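Local coordinates for putative sensory box/GGDEF family protein (PDB 3LID), which probably makes cyclic di-GMP from two GTP molecules in response to signals received by its extracellular double-PDC (Cache-clan) sensor domain, the part described here, at residues His21-Thr26 / Phe189-Val194; Tyr79-Phe84 / Lys92-Tyr97; Leu152-Pro157 / Leu170-Glu175. All blocks are in the same frame, centred on the assembly; numbering follows the deposited sequence.

Contact 1 of 3, residues His21-Thr26 / Phe189-Val194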
loop_
_atom_site.group_PDB
_atom_site.type_symbol
_atom_site.label_atom_id
_atom_site.label_comp_id
_atom_site.label_asym_id
_atom_site.label_seq_id
_atom_site.Cartn_x
_atom_site.Cartn_y
_atom_site.Cartn_z
ATOM N N HIS A 21 15.002 2.293 -15.890
ATOM C CA HIS A 21 14.983 3.673 -15.348
ATOM C C HIS A 21 13.656 3.923 -14.649
ATOM O O HIS A 21 13.614 4.586 -13.606
ATOM C CB HIS A 21 15.182 4.728 -16.453
ATOM C CG HIS A 21 16.561 4.683 -17.035
ATOM N ND1 HIS A 21 17.682 4.740 -16.237
ATOM C CD2 HIS A 21 17.005 4.563 -18.311
ATOM C CE1 HIS A 21 18.761 4.648 -16.996
ATOM N NE2 HIS A 21 18.378 4.545 -18.260
ATOM N N GLN A 22 12.578 3.458 -15.260
ATOM C CA GLN A 22 11.229 3.753 -14.722
ATOM C C GLN A 22 11.172 3.071 -13.320
ATOM O O GLN A 22 10.613 3.653 -12.340
ATOM C CB GLN A 22 10.140 3.116 -15.573
ATOM C CG GLN A 22 8.695 3.403 -15.033
ATOM C CD GLN A 22 8.419 4.873 -14.924
ATOM O OE1 GLN A 22 8.548 5.636 -15.916
ATOM N NE2 GLN A 22 8.122 5.350 -13.698
ATOM N N LEU A 23 11.609 1.816 -13.246
ATOM C CA LEU A 23 11.543 1.091 -11.944
ATOM C C LEU A 23 12.357 1.831 -10.864
ATOM O O LEU A 23 11.965 1.878 -9.718
ATOM C CB LEU A 23 12.037 -0.363 -12.088
ATOM C CG LEU A 23 11.088 -1.202 -12.940
ATOM C CD1 LEU A 23 11.772 -2.590 -13.099
ATOM C CD2 LEU A 23 9.745 -1.423 -12.217
ATOM N N ALA A 24 13.526 2.396 -11.220
ATOM C CA ALA A 24 14.255 3.155 -10.248
ATOM C C ALA A 24 13.489 4.411 -9.813
ATOM O O ALA A 24 13.535 4.759 -8.619
ATOM C CB ALA A 24 15.700 3.543 -10.847
ATOM N N TYR A 25 12.883 5.106 -10.777
ATOM C CA TYR A 25 12.079 6.290 -10.512
ATOM C C TYR A 25 10.933 5.961 -9.495
ATOM O O TYR A 25 10.733 6.683 -8.480
ATOM C CB TYR A 25 11.464 6.723 -11.800
ATOM C CG TYR A 25 10.647 7.989 -11.734
ATOM C CD1 TYR A 25 11.189 9.194 -12.189
ATOM C CD2 TYR A 25 9.330 7.990 -11.300
ATOM C CE1 TYR A 25 10.415 10.384 -12.166
ATOM C CE2 TYR A 25 8.574 9.138 -11.285
ATOM C CZ TYR A 25 9.120 10.324 -11.708
ATOM O OH TYR A 25 8.337 11.468 -11.695
ATOM N N THR A 26 10.217 4.917 -9.839
ATOM C CA THR A 26 9.019 4.652 -9.075
ATOM C C THR A 26 9.462 4.114 -7.729
ATOM O O THR A 26 8.803 4.369 -6.695
ATOM C CB THR A 26 8.167 3.632 -9.837
ATOM O OG1 THR A 26 7.703 4.270 -11.020
ATOM C CG2 THR A 26 6.938 3.207 -8.965
ATOM N N PHE A 189 4.617 3.288 -19.159
ATOM C CA PHE A 189 4.742 1.986 -18.597
ATOM C C PHE A 189 3.742 1.813 -17.398
ATOM O O PHE A 189 3.547 2.765 -16.645
ATOM C CB PHE A 189 6.117 1.843 -17.967
ATOM C CG PHE A 189 7.228 1.578 -18.930
ATOM C CD1 PHE A 189 7.136 0.561 -19.879
ATOM C CD2 PHE A 189 8.400 2.322 -18.830
ATOM C CE1 PHE A 189 8.261 0.291 -20.727
ATOM C CE2 PHE A 189 9.516 2.063 -19.704
ATOM C CZ PHE A 189 9.437 1.049 -20.598
ATOM N N HIS A 190 3.221 0.606 -17.259
ATOM C CA HIS A 190 2.438 0.205 -16.054
ATOM C C HIS A 190 3.283 -0.624 -15.121
ATOM O O HIS A 190 3.831 -1.637 -15.520
ATOM C CB HIS A 190 1.223 -0.559 -16.456
ATOM C CG HIS A 190 0.203 0.269 -17.197
ATOM N ND1 HIS A 190 -0.800 0.974 -16.550
ATOM C CD2 HIS A 190 0.034 0.507 -18.528
ATOM C CE1 HIS A 190 -1.558 1.592 -17.455
ATOM N NE2 HIS A 190 -1.062 1.337 -18.658
ATOM N N ILE A 191 3.382 -0.217 -13.849
ATOM C CA ILE A 191 4.171 -1.043 -12.962
ATOM C C ILE A 191 3.202 -1.908 -12.185
ATOM O O ILE A 191 2.210 -1.387 -11.682
ATOM C CB ILE A 191 5.045 -0.178 -12.044
ATOM C CG1 ILE A 191 6.064 0.581 -12.885
ATOM C CG2 ILE A 191 5.654 -1.037 -10.818
ATOM C CD1 ILE A 191 6.986 1.398 -12.120
ATOM N N GLU A 192 3.447 -3.188 -12.114
ATOM C CA GLU A 192 2.623 -4.091 -11.320
ATOM C C GLU A 192 3.362 -4.298 -10.005
ATOM O O GLU A 192 4.611 -4.227 -9.954
ATOM C CB GLU A 192 2.446 -5.458 -12.042
ATOM C CG GLU A 192 1.511 -5.305 -13.235
ATOM C CD GLU A 192 1.446 -6.556 -14.101
ATOM O OE1 GLU A 192 2.493 -6.919 -14.657
ATOM O OE2 GLU A 192 0.368 -7.164 -14.215
ATOM N N LEU A 193 2.618 -4.589 -8.924
ATOM C CA LEU A 193 3.287 -4.933 -7.687
ATOM C C LEU A 193 3.000 -6.380 -7.377
ATOM O O LEU A 193 1.834 -6.806 -7.331
ATOM C CB LEU A 193 2.671 -4.113 -6.474
ATOM C CG LEU A 193 2.791 -2.594 -6.680
ATOM C CD1 LEU A 193 2.055 -1.879 -5.441
ATOM C CD2 LEU A 193 4.268 -2.222 -6.682
ATOM N N VAL A 194 4.047 -7.121 -7.132
ATOM C CA VAL A 194 4.033 -8.543 -6.814
ATOM C C VAL A 194 4.623 -8.745 -5.506
ATOM O O VAL A 194 5.769 -8.338 -5.222
ATOM C CB VAL A 194 4.839 -9.350 -7.932
ATOM C CG1 VAL A 194 4.853 -10.820 -7.558
ATOM C CG2 VAL A 194 4.105 -9.168 -9.244
#
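The end of one isoleucine side chain does most of the work where helix 9-45 meets strand 189-195. Ile191 directs CD1 at Thr26, tip to tip, so that CD1 lies 3.2 Å from Thr26 OG1. Its distance to Thr26 CB, 3.4 Å, is shorter than usual for two carbons, a sign of tight packing. An extended chain puts the methyl there: CG1 is anti to the carbonyl carbon and CD1 continues the line (chi2 -178°). The same CD1 is crossed obliquely by Leu23, whose CD2 approaches to 3.9 Å, and by the CG methylene of Gln22. Three residues from little more than one helical turn thus meet on this single methyl.

Phe189 meets Gln22 nearer its root, chiefly at CB. The two side chains run past each other in opposite directions, Gln22 CB standing 3.8 Å from Phe189 CD2 in an oblique approach to the ring. This is helix-on-sheet packing in a PDC-fold sensor, the long N-terminal helix lying against the antiparallel sheet of the half farther along the chain.

Gln22 is itself held in place within the helix. Its CG is anti to the backbone N (chi1 180°), and a bend at chi2 (57°) turns the amide forward along the helix, toward its C-terminal end, where NE2 donates to Thr26 OG1 at 2.9 Å, in the plane of the amide. That bond fixes the buried amide beside the apolar contact, while OE1 has a weak hydrogen bond to Ser184. Farther out, Leu263 of strand 260-268 touches both Leu23 and Ile191, and Arg275 makes a cation-pi contact with Phe189.

Contact 2 of 3, residues Tyr79-Phe84 / Lys92-Tyr97. With PO4 (phosphate ion), chain C.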
loop_
_atom_site.group_PDB
_atom_site.type_symbol
_atom_site.label_atom_id
_atom_site.label_comp_id
_atom_site.label_asym_id
_atom_site.label_seq_id
_atom_site.Cartn_x
_atom_site.Cartn_y
_atom_site.Cartn_z
ATOM N N TYR A 79 -4.386 7.628 3.511
ATOM C CA TYR A 79 -5.028 6.828 4.616
ATOM C C TYR A 79 -6.501 6.611 4.363
ATOM O O TYR A 79 -7.239 7.580 4.207
ATOM C CB TYR A 79 -4.840 7.495 5.984
ATOM C CG TYR A 79 -3.405 7.756 6.288
ATOM C CD1 TYR A 79 -2.565 6.720 6.654
ATOM C CD2 TYR A 79 -2.853 9.062 6.143
ATOM C CE1 TYR A 79 -1.216 6.934 6.920
ATOM C CE2 TYR A 79 -1.505 9.277 6.425
ATOM C CZ TYR A 79 -0.690 8.206 6.746
ATOM O OH TYR A 79 0.647 8.413 7.007
ATOM N N LYS A 80 -6.900 5.346 4.248
ATOM C CA LYS A 80 -8.288 4.993 4.068
ATOM C C LYS A 80 -9.040 5.038 5.444
ATOM O O LYS A 80 -10.209 5.353 5.499
ATOM C CB LYS A 80 -8.347 3.620 3.423
ATOM C CG LYS A 80 -9.781 3.280 3.050
ATOM C CD LYS A 80 -9.795 2.346 1.847
ATOM C CE LYS A 80 -11.202 2.101 1.379
ATOM N NZ LYS A 80 -11.918 1.280 2.398
ATOM N N GLN A 81 -8.317 4.804 6.519
ATOM C CA GLN A 81 -8.881 4.957 7.856
ATOM C C GLN A 81 -7.812 5.377 8.785
ATOM O O GLN A 81 -6.668 5.062 8.576
ATOM C CB GLN A 81 -9.351 3.555 8.423
ATOM C CG GLN A 81 -10.434 2.921 7.560
ATOM C CD GLN A 81 -10.877 1.598 8.187
ATOM O OE1 GLN A 81 -10.466 0.487 7.764
ATOM N NE2 GLN A 81 -11.663 1.720 9.240
ATOM N N ILE A 82 -8.208 6.071 9.868
ATOM C CA ILE A 82 -7.320 6.446 10.942
ATOM C C ILE A 82 -8.152 6.150 12.201
ATOM O O ILE A 82 -9.277 6.657 12.318
ATOM C CB ILE A 82 -6.972 7.934 10.926
ATOM C CG1 ILE A 82 -6.223 8.228 9.583
ATOM C CG2 ILE A 82 -6.050 8.290 12.168
ATOM C CD1 ILE A 82 -5.947 9.757 9.446
ATOM N N ARG A 83 -7.627 5.271 13.058
ATOM C CA ARG A 83 -8.410 4.792 14.186
ATOM C C ARG A 83 -7.615 4.782 15.460
ATOM O O ARG A 83 -6.383 4.673 15.503
ATOM C CB ARG A 83 -8.765 3.350 13.944
ATOM C CG ARG A 83 -9.865 3.210 12.842
ATOM C CD ARG A 83 -10.231 1.714 12.577
ATOM N NE ARG A 83 -9.069 1.076 11.904
ATOM C CZ ARG A 83 -9.055 -0.221 11.561
ATOM N NH1 ARG A 83 -10.123 -1.024 11.852
ATOM N NH2 ARG A 83 -8.010 -0.723 10.885
ATOM N N PHE A 84 -8.369 4.832 16.560
ATOM C CA PHE A 84 -7.780 4.533 17.852
ATOM C C PHE A 84 -8.597 3.346 18.400
ATOM O O PHE A 84 -9.843 3.372 18.396
ATOM C CB PHE A 84 -7.908 5.718 18.843
ATOM C CG PHE A 84 -7.192 5.447 20.125
ATOM C CD1 PHE A 84 -5.799 5.534 20.180
ATOM C CD2 PHE A 84 -7.914 4.944 21.238
ATOM C CE1 PHE A 84 -5.111 5.231 21.330
ATOM C CE2 PHE A 84 -7.191 4.606 22.479
ATOM C CZ PHE A 84 -5.790 4.788 22.477
ATOM N N LYS A 92 -12.505 2.916 19.101
ATOM C CA LYS A 92 -13.084 4.010 19.926
ATOM C C LYS A 92 -13.186 5.273 19.041
ATOM O O LYS A 92 -14.135 6.108 19.214
ATOM C CB LYS A 92 -12.197 4.338 21.096
ATOM C CG LYS A 92 -11.967 3.136 22.072
ATOM C CD LYS A 92 -13.244 2.724 22.721
ATOM C CE LYS A 92 -13.825 3.921 23.415
ATOM N NZ LYS A 92 -14.714 3.434 24.460
ATOM N N VAL A 93 -12.235 5.418 18.097
ATOM C CA VAL A 93 -12.231 6.616 17.229
ATOM C C VAL A 93 -11.976 6.073 15.849
ATOM O O VAL A 93 -11.055 5.266 15.669
ATOM C CB VAL A 93 -11.118 7.613 17.531
ATOM C CG1 VAL A 93 -11.355 8.865 16.679
ATOM C CG2 VAL A 93 -11.175 8.061 19.044
ATOM N N ARG A 94 -12.838 6.424 14.897
ATOM C CA ARG A 94 -12.644 5.854 13.560
ATOM C C ARG A 94 -12.984 6.911 12.497
ATOM O O ARG A 94 -14.162 7.291 12.341
ATOM C CB ARG A 94 -13.614 4.672 13.402
ATOM C CG ARG A 94 -13.554 4.021 12.024
ATOM C CD ARG A 94 -14.273 2.665 12.033
ATOM N NE ARG A 94 -14.126 2.036 10.730
ATOM C CZ ARG A 94 -15.109 1.422 10.049
ATOM N NH1 ARG A 94 -16.368 1.310 10.525
ATOM N NH2 ARG A 94 -14.814 0.914 8.833
ATOM N N ILE A 95 -11.946 7.385 11.812
ATOM C CA ILE A 95 -12.175 8.336 10.703
ATOM C C ILE A 95 -11.977 7.506 9.469
ATOM O O ILE A 95 -11.020 6.754 9.379
ATOM C CB ILE A 95 -11.129 9.474 10.808
ATOM C CG1 ILE A 95 -11.441 10.424 12.021
ATOM C CG2 ILE A 95 -10.933 10.226 9.484
ATOM C CD1 ILE A 95 -12.771 10.758 12.282
ATOM N N LYS A 96 -12.873 7.708 8.512
ATOM C CA LYS A 96 -12.790 7.008 7.196
ATOM C C LYS A 96 -12.625 8.095 6.147
ATOM O O LYS A 96 -13.192 9.194 6.288
ATOM C CB LYS A 96 -14.057 6.183 6.878
ATOM C CG LYS A 96 -14.246 5.101 7.961
ATOM C CD LYS A 96 -15.521 4.416 7.702
ATOM C CE LYS A 96 -15.303 3.490 6.421
ATOM N NZ LYS A 96 -16.465 2.513 6.219
ATOM N N TYR A 97 -11.872 7.764 5.079
ATOM C CA TYR A 97 -11.628 8.762 4.026
ATOM C C TYR A 97 -11.827 8.061 2.699
ATOM O O TYR A 97 -11.414 6.870 2.489
ATOM C CB TYR A 97 -10.194 9.335 4.166
ATOM C CG TYR A 97 -9.801 10.162 2.938
ATOM C CD1 TYR A 97 -10.346 11.444 2.760
ATOM C CD2 TYR A 97 -8.897 9.644 2.026
ATOM C CE1 TYR A 97 -9.971 12.225 1.669
ATOM C CE2 TYR A 97 -8.491 10.398 0.893
ATOM C CZ TYR A 97 -9.034 11.678 0.756
ATOM O OH TYR A 97 -8.630 12.403 -0.353
HETATM P P PO4 C . -9.422 -3.475 9.000
HETATM O O1 PO4 C . -10.465 -2.524 8.383
HETATM O O2 PO4 C . -9.946 -3.697 10.426
HETATM O O3 PO4 C . -8.057 -2.854 9.074
HETATM O O4 PO4 C . -9.390 -4.797 8.241
#
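Arg83 and Arg94, a non-hydrogen-bonded pair of the antiparallel hairpin formed by strands 79-86 and 91-98, lie side by side and point the same way. Their aliphatic parts touch, CG of Arg83 being 3.9 Å from CG of Arg94, but their ends separate. Arg94 runs extended from CG to NE, whereas Arg83 bends at chi3 (-70°), and the two guanidinium planes end up 47° apart. The bend brings Arg83 to a bound phosphate ion, probably from the crystallisation liquor. There NH1 donates to O2 at 3.0 Å and NH2 to O3 at 2.8 Å, with O2 at the edge of the guanidinium and in its plane. Gln81, on the same face, crosses Arg94 obliquely, its amide turned 65° from the guanidinium plane.

Ile82, Ile95, Phe84 and Val93 take the other face. Val93 CB meets Phe84 CB at 4.0 Å, while Trp69 of helix 59-76 covers Ile82, Val93 and Ile95. The backbone holds this register: Ile95 N donates to Ile82 O at 2.8 Å, nearly along the C=O axis, and Ile82 N returns a bond to Ile95 O. Near the turn, Lys92 and Val93 both face Phe84 in a classic beta bulge. Phe84 O accepts from Lys92 N at 2.8 Å, nearly end-on, and from Val93 N at 3.2 Å on a lone pair.

Two like charges are near each other without contact, Arg83 NH1 lying 5.2 Å from Arg94 NE. Arg83 has a salt bridge to Glu91 and a hydrogen bond to Asn171 besides the phosphate, and Arg94 NH1 donates to Ile109 O. Glu91 probably offsets part of this charge, and the neighbouring arginines are consistent with an anion being bound here.

Contact 3 of 3, residues Leu152-Pro157 / Leu170-Glu175. With PO4 (phosphate ion), chain C.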
loop_
_atom_site.group_PDB
_atom_site.type_symbol
_atom_site.label_atom_id
_atom_site.label_comp_id
_atom_site.label_asym_id
_atom_site.label_seq_id
_atom_site.Cartn_x
_atom_site.Cartn_y
_atom_site.Cartn_z
ATOM N N LEU A 152 -1.979 -1.404 4.209
ATOM C CA LEU A 152 -0.762 -1.596 4.972
ATOM C C LEU A 152 -0.988 -0.827 6.291
ATOM O O LEU A 152 -1.162 0.390 6.305
ATOM C CB LEU A 152 0.404 -1.030 4.143
ATOM C CG LEU A 152 1.781 -1.525 4.649
ATOM C CD1 LEU A 152 2.918 -1.253 3.520
ATOM C CD2 LEU A 152 2.119 -0.901 5.964
ATOM N N ARG A 153 -1.127 -1.567 7.371
ATOM C CA ARG A 153 -1.614 -0.916 8.628
ATOM C C ARG A 153 -0.383 -0.505 9.441
ATOM O O ARG A 153 0.451 -1.329 9.805
ATOM C CB ARG A 153 -2.440 -1.953 9.444
ATOM C CG ARG A 153 -3.817 -2.171 8.741
ATOM C CD ARG A 153 -4.486 -3.474 9.287
ATOM N NE ARG A 153 -5.696 -3.768 8.550
ATOM C CZ ARG A 153 -5.707 -4.385 7.378
ATOM N NH1 ARG A 153 -4.524 -4.748 6.786
ATOM N NH2 ARG A 153 -6.875 -4.606 6.777
ATOM N N ILE A 154 -0.304 0.777 9.776
ATOM C CA ILE A 154 0.756 1.276 10.697
ATOM C C ILE A 154 0.152 1.150 12.139
ATOM O O ILE A 154 -1.045 1.493 12.311
ATOM C CB ILE A 154 1.021 2.730 10.431
ATOM C CG1 ILE A 154 1.216 2.967 8.895
ATOM C CG2 ILE A 154 2.222 3.169 11.263
ATOM C CD1 ILE A 154 2.386 2.137 8.288
ATOM N N LEU A 155 0.939 0.642 13.068
ATOM C CA LEU A 155 0.467 0.286 14.412
ATOM C C LEU A 155 1.355 0.939 15.431
ATOM O O LEU A 155 2.548 0.911 15.290
ATOM C CB LEU A 155 0.589 -1.207 14.542
ATOM C CG LEU A 155 -0.129 -1.995 13.444
ATOM C CD1 LEU A 155 0.260 -3.482 13.614
ATOM C CD2 LEU A 155 -1.735 -1.866 13.663
ATOM N N MET A 156 0.745 1.571 16.464
ATOM C CA MET A 156 1.553 2.244 17.497
ATOM C C MET A 156 0.740 2.202 18.800
ATOM O O MET A 156 -0.276 2.922 18.918
ATOM C CB MET A 156 1.827 3.694 17.027
ATOM C CG MET A 156 2.672 4.532 17.999
ATOM S SD MET A 156 2.738 6.191 17.432
ATOM C CE MET A 156 3.644 6.716 18.846
ATOM N N PRO A 157 1.238 1.464 19.797
ATOM C CA PRO A 157 0.542 1.528 21.133
ATOM C C PRO A 157 0.817 2.919 21.736
ATOM O O PRO A 157 1.930 3.479 21.571
ATOM C CB PRO A 157 1.226 0.456 21.973
ATOM C CG PRO A 157 1.952 -0.440 20.864
ATOM C CD PRO A 157 2.360 0.510 19.787
ATOM N N LEU A 170 -3.260 3.101 11.430
ATOM C CA LEU A 170 -3.508 3.900 10.224
ATOM C C LEU A 170 -3.532 2.947 9.044
ATOM O O LEU A 170 -2.615 2.181 8.895
ATOM C CB LEU A 170 -2.293 4.891 10.016
ATOM C CG LEU A 170 -1.813 5.558 11.329
ATOM C CD1 LEU A 170 -0.531 6.342 11.061
ATOM C CD2 LEU A 170 -2.976 6.491 11.765
ATOM N N ASN A 171 -4.541 2.996 8.221
ATOM C CA ASN A 171 -4.656 2.050 7.097
ATOM C C ASN A 171 -4.189 2.802 5.870
ATOM O O ASN A 171 -4.942 3.585 5.293
ATOM C CB ASN A 171 -6.105 1.575 6.911
ATOM C CG ASN A 171 -6.477 0.528 7.903
ATOM O OD1 ASN A 171 -6.098 0.630 9.095
ATOM N ND2 ASN A 171 -7.173 -0.512 7.443
ATOM N N VAL A 172 -2.988 2.445 5.443
ATOM C CA VAL A 172 -2.410 2.991 4.178
ATOM C C VAL A 172 -3.033 2.245 3.008
ATOM O O VAL A 172 -3.041 1.001 2.944
ATOM C CB VAL A 172 -0.878 2.876 4.211
ATOM C CG1 VAL A 172 -0.316 3.307 2.806
ATOM C CG2 VAL A 172 -0.270 3.726 5.399
ATOM N N ASP A 173 -3.626 2.998 2.117
ATOM C CA ASP A 173 -4.501 2.474 1.065
ATOM C C ASP A 173 -3.626 2.150 -0.192
ATOM O O ASP A 173 -3.128 3.030 -0.924
ATOM C CB ASP A 173 -5.466 3.606 0.765
ATOM C CG ASP A 173 -6.419 3.302 -0.391
ATOM O OD1 ASP A 173 -6.295 2.290 -1.071
ATOM O OD2 ASP A 173 -7.294 4.130 -0.604
ATOM N N ILE A 174 -3.312 0.861 -0.343
ATOM C CA ILE A 174 -2.463 0.441 -1.490
ATOM C C ILE A 174 -3.123 0.676 -2.856
ATOM O O ILE A 174 -2.438 1.004 -3.844
ATOM C CB ILE A 174 -2.132 -1.064 -1.308
ATOM C CG1 ILE A 174 -1.308 -1.292 -0.003
ATOM C CG2 ILE A 174 -1.342 -1.636 -2.514
ATOM C CD1 ILE A 174 0.088 -0.514 0.050
ATOM N N GLU A 175 -4.452 0.633 -2.939
ATOM C CA GLU A 175 -5.089 0.957 -4.206
ATOM C C GLU A 175 -4.881 2.424 -4.612
ATOM O O GLU A 175 -4.623 2.741 -5.758
ATOM C CB GLU A 175 -6.584 0.669 -4.069
ATOM C CG GLU A 175 -7.408 1.105 -5.312
ATOM C CD GLU A 175 -8.900 0.804 -5.106
ATOM O OE1 GLU A 175 -9.429 1.178 -4.037
ATOM O OE2 GLU A 175 -9.524 0.178 -5.983
HETATM P P PO4 C . -9.422 -3.475 9.000
HETATM O O1 PO4 C . -10.465 -2.524 8.383
HETATM O O2 PO4 C . -9.946 -3.697 10.426
HETATM O O3 PO4 C . -8.057 -2.854 9.074
HETATM O O4 PO4 C . -9.390 -4.797 8.241
#
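Strands 150-160 and 163-173 form an antiparallel hairpin in the middle of the larger PDC sheet, and one face of it helps to bind the phosphate ion. Two hydrogen-bonded pairs set the register. Leu152 N donates to Val172 O on a lone pair, whereas the return bond from Val172 N reaches Leu152 O from above the carbonyl plane. Ile154 and Leu170 exchange a second pair of bonds, with Ile154 N 2.8 Å from Leu170 O.

Arg153 and Asn171, between them in the register, project together from the phosphate face. They lie side by side, Arg153 CG 3.6 Å from Asn171 OD1, with guanidinium and amide planes 73° apart. Arg153 stretches from CG to NE, then chi4 (82°) turns its guanidinium edge-on to the ion: NE donates to phosphate O3 at 2.6 Å and NH2 to O4 at 2.9 Å. Asn171 ND2 reaches O3 at 3.0 Å, almost straight (172°).

On the opposite face the side chains of Ile154 and Val172 cross obliquely, CG1 of the first 3.9 Å from CG2 of the second, and Ile37 of helix 9-45 packs on both residues. Beyond Val172, Asp173 N-caps helix 174-181.

Asn171 acts as a junction, ND2 also bonding to Glu138. Tyr118, Lys113, Arg116 and the backbone N of Arg139 also bind the phosphate, whose negative charge probably offsets part of the positive charge gathered here.

In the fold
The chain starts in helix 9-45, whose residues 21-26 are met, after 162 intervening residues, by strand 189-195, closing contact 1. Both other contacts fall within that span. Contact 2 closes first, a short hairpin, and contact 3 opens only afterwards as a second hairpin, so these two follow in series without crossing. They meet in space because strands 79-86 and 163-173 are neighbours in one sheet: Ile82 packs on Leu170, and both contacts reach the same phosphate. Contact 1 belongs to the other sheet, its centre about 30 Å from that of contact 2. Helix 9-45 packs against both sheets, linking the two halves of the sensor.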